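Local coordinates for small ribosomal subunit protein uS8 (Aquifex aeolicus, PDB 3RF2) that probably binds the central domain of 16S rRNA directly as a primary binding protein and helps coordinate assembly of the platform of the 30S ribosomal subunit, at residues A51-K56 with T90-K95. Residues are numbered along the deposited sequence; the frame is centred on the assembly and turned at random.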
ATOM      1  N   ALA A  51      -4.243   7.017   8.631  1.00 50.12           N
ATOM      2  CA  ALA A  51      -3.251   6.980   9.711  1.00 55.07           C
ATOM      3  C   ALA A  51      -3.953   6.905  11.064  1.00 54.54           C
ATOM      4  O   ALA A  51      -4.690   7.817  11.440  1.00 56.73           O
ATOM      5  CB  ALA A  51      -2.344   8.200   9.661  1.00 57.31           C
ATOM      6  N   LEU A  52      -3.731   5.817  11.792  1.00 50.96           N
ATOM      7  CA  LEU A  52      -4.371   5.626  13.088  1.00 47.28           C
ATOM      8  C   LEU A  52      -3.530   6.233  14.219  1.00 48.40           C
ATOM      9  O   LEU A  52      -2.853   5.521  14.956  1.00 47.29           O
ATOM     10  CB  LEU A  52      -4.649   4.137  13.337  1.00 45.14           C
ATOM     11  CG  LEU A  52      -5.655   3.474  12.387  1.00 44.45           C
ATOM     12  CD1 LEU A  52      -5.847   1.995  12.695  1.00 41.99           C
ATOM     13  CD2 LEU A  52      -6.977   4.196  12.451  1.00 45.22           C
ATOM     14  N   LYS A  53      -3.578   7.559  14.324  1.00 51.13           N
ATOM     15  CA  LYS A  53      -2.893   8.309  15.371  1.00 55.02           C
ATOM     16  C   LYS A  53      -3.898   8.974  16.307  1.00 58.02           C
ATOM     17  O   LYS A  53      -5.105   8.745  16.202  1.00 62.05           O
ATOM     18  CB  LYS A  53      -2.030   9.396  14.742  1.00 58.39           C
ATOM     19  CG  LYS A  53      -0.949   8.870  13.822  1.00 62.15           C
ATOM     20  CD  LYS A  53      -0.602   9.885  12.738  1.00 65.72           C
ATOM     21  CE  LYS A  53      -0.324  11.265  13.320  1.00 70.09           C
ATOM     22  NZ  LYS A  53       0.060  12.233  12.253  1.00 71.72           N
ATOM     23  N   GLY A  54      -3.391   9.812  17.208  1.00 78.99           N
ATOM     24  CA  GLY A  54      -4.217  10.593  18.115  1.00 76.51           C
ATOM     25  C   GLY A  54      -5.523   9.951  18.550  1.00 74.80           C
ATOM     26  O   GLY A  54      -5.550   8.783  18.949  1.00 57.69           O
ATOM     27  N   GLU A  55      -6.608  10.725  18.473  1.00 72.00           N
ATOM     28  CA  GLU A  55      -7.940  10.264  18.862  1.00 70.53           C
ATOM     29  C   GLU A  55      -8.411   9.114  17.976  1.00 68.31           C
ATOM     30  O   GLU A  55      -9.184   8.255  18.413  1.00 65.71           O
ATOM     31  CB  GLU A  55      -8.952  11.418  18.779  1.00 75.00           C
ATOM     32  CG  GLU A  55      -8.691  12.576  19.742  1.00 76.89           C
ATOM     33  CD  GLU A  55      -9.052  12.236  21.181  1.00 76.98           C
ATOM     34  OE1 GLU A  55     -10.036  11.497  21.382  1.00 78.60           O
ATOM     35  OE2 GLU A  55      -8.356  12.696  22.109  1.00 75.03           O
ATOM     36  N   LYS A  56      -7.953   9.111  16.725  1.00 66.62           N
ATOM     37  CA  LYS A  56      -8.346   8.073  15.770  1.00 62.64           C
ATOM     38  C   LYS A  56      -7.869   6.682  16.161  1.00 60.39           C
ATOM     39  O   LYS A  56      -8.588   5.706  15.981  1.00 59.98           O
ATOM     40  CB  LYS A  56      -7.888   8.420  14.350  1.00 62.71           C
ATOM     41  CG  LYS A  56      -9.025   8.546  13.326  1.00 67.05           C
ATOM     42  CD  LYS A  56      -9.809   7.239  13.137  1.00 70.88           C
ATOM     43  CE  LYS A  56     -10.582   7.238  11.804  1.00 71.66           C
ATOM     44  NZ  LYS A  56     -11.328   5.968  11.523  1.00 70.49           N
ATOM     45  N   THR A  90       7.804   6.065  17.721  0.86 60.66           N
ATOM     46  CA  THR A  90       7.314   7.195  16.947  0.86 67.82           C
ATOM     47  C   THR A  90       6.427   6.720  15.802  0.86 69.38           C
ATOM     48  O   THR A  90       6.158   7.466  14.853  0.86 71.95           O
ATOM     49  CB  THR A  90       8.479   7.998  16.347  0.86 72.75           C
ATOM     50  OG1 THR A  90       7.964   9.145  15.657  0.86 71.48           O
ATOM     51  CG2 THR A  90       9.278   7.132  15.365  0.86 74.17           C
ATOM     52  N   GLN A  91       5.960   5.479  15.889  0.91 68.14           N
ATOM     53  CA  GLN A  91       5.275   4.864  14.753  0.91 65.70           C
ATOM     54  C   GLN A  91       3.810   4.518  15.044  0.91 60.32           C
ATOM     55  O   GLN A  91       3.455   4.223  16.192  0.91 59.87           O
ATOM     56  CB  GLN A  91       6.047   3.626  14.290  0.91 64.56           C
ATOM     57  CG  GLN A  91       5.425   2.922  13.113  0.91 64.20           C
ATOM     58  CD  GLN A  91       6.344   1.895  12.506  0.91 65.48           C
ATOM     59  OE1 GLN A  91       6.933   2.120  11.444  0.91 66.29           O
ATOM     60  NE2 GLN A  91       6.471   0.750  13.175  0.91 63.71           N
ATOM     61  N   TYR A  92       2.979   4.547  13.997  1.00 54.31           N
ATOM     62  CA  TYR A  92       1.529   4.373  14.117  1.00 56.55           C
ATOM     63  C   TYR A  92       0.977   3.417  13.078  1.00 55.43           C
ATOM     64  O   TYR A  92       1.585   3.250  12.026  1.00 54.33           O
ATOM     65  CB  TYR A  92       0.827   5.722  13.976  1.00 59.49           C
ATOM     66  CG  TYR A  92       1.310   6.589  12.828  1.00 60.77           C
ATOM     67  CD1 TYR A  92       0.606   6.656  11.639  1.00 62.30           C
ATOM     68  CD2 TYR A  92       2.450   7.372  12.955  1.00 59.38           C
ATOM     69  CE1 TYR A  92       1.029   7.469  10.601  1.00 63.37           C
ATOM     70  CE2 TYR A  92       2.881   8.185  11.929  1.00 60.55           C
ATOM     71  CZ  TYR A  92       2.165   8.229  10.750  1.00 63.05           C
ATOM     72  OH  TYR A  92       2.582   9.036   9.716  1.00 64.49           O
ATOM     73  N   PRO A  93      -0.183   2.791  13.362  1.00 51.30           N
ATOM     74  CA  PRO A  93      -0.751   1.823  12.417  1.00 51.90           C
ATOM     75  C   PRO A  93      -1.496   2.500  11.274  1.00 51.91           C
ATOM     76  O   PRO A  93      -2.149   3.524  11.466  1.00 54.59           O
ATOM     77  CB  PRO A  93      -1.733   1.012  13.271  1.00 54.73           C
ATOM     78  CG  PRO A  93      -1.555   1.496  14.699  1.00 51.02           C
ATOM     79  CD  PRO A  93      -0.975   2.868  14.601  1.00 51.50           C
ATOM     80  N   ILE A  94      -1.371   1.934  10.083  1.00 49.64           N
ATOM     81  CA  ILE A  94      -2.164   2.381   8.962  1.00 49.83           C
ATOM     82  C   ILE A  94      -3.284   1.384   8.690  1.00 49.91           C
ATOM     83  O   ILE A  94      -3.070   0.169   8.682  1.00 50.80           O
ATOM     84  CB  ILE A  94      -1.325   2.576   7.725  1.00 50.50           C
ATOM     85  CG1 ILE A  94      -0.481   3.842   7.867  1.00 51.86           C
ATOM     86  CG2 ILE A  94      -2.214   2.697   6.520  1.00 46.21           C
ATOM     87  CD1 ILE A  94       0.545   4.002   6.757  1.00 54.97           C
ATOM     88  N   LYS A  95      -4.490   1.918   8.526  1.00 45.47           N
ATOM     89  CA  LYS A  95      -5.644   1.124   8.179  1.00 43.78           C
ATOM     90  C   LYS A  95      -5.801   1.292   6.680  1.00 42.99           C
ATOM     91  O   LYS A  95      -5.891   2.411   6.179  1.00 41.11           O
ATOM     92  CB  LYS A  95      -6.896   1.628   8.918  1.00 42.40           C
ATOM     93  CG  LYS A  95      -8.137   0.753   8.720  1.00 43.61           C
ATOM     94  CD  LYS A  95      -9.343   1.277   9.479  1.00 46.66           C
ATOM     95  CE  LYS A  95     -10.516   0.324   9.364  1.00 51.67           C
ATOM     96  NZ  LYS A  95     -11.711   0.776  10.155  1.00 56.65           N
TER
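A51 and I94 form an antiparallel non-hydrogen-bonded pair, their CA atoms 4.8 Å apart, and just beyond it L52 N donates to P93 O over 2.8 Å with an N-H...O angle of 157°. L52 is then the centre of an inverse gamma turn, where the chain leaves the strand and K53 N makes a weak bond back to A51 O, 3.1 Å away. The side chains meet chiefly around Y92, whose ring carries K53 on one face: K53 CD sits over the ring centre, 3.5 Å from the centroid and 9° off the normal, a CH-pi contact. A chi1 of 46° places Y92 CG between its own backbone N and carbonyl carbon, and K53 CG lies directly above it on the same face, 3.4 Å away. K53 NZ is 5.1 Å from the ring centroid, at most a weak cation-pi attraction, so the methylenes make the main contact. A51 CB approaches the ring obliquely, 3.6 Å from Y92 CE1, and Y92 OH is hydrogen-bonded to E34. An alanine in place of Y92 would probably deprive the K53 methylenes of their aromatic support and E34 of its hydroxyl partner. On the other side of the backbone bond, L52 CD1 packs 3.9 Å from K95 CB, while K95 NZ is held by E60 and Y97. The contact closes the base of a largely helical excursion, most of it absent from other S8 sequences, where strand 46-51 gives way to helix 54-69 and strand 93-98 returns between strands 24-28 and 46-51, with I94 touching helix 31-43.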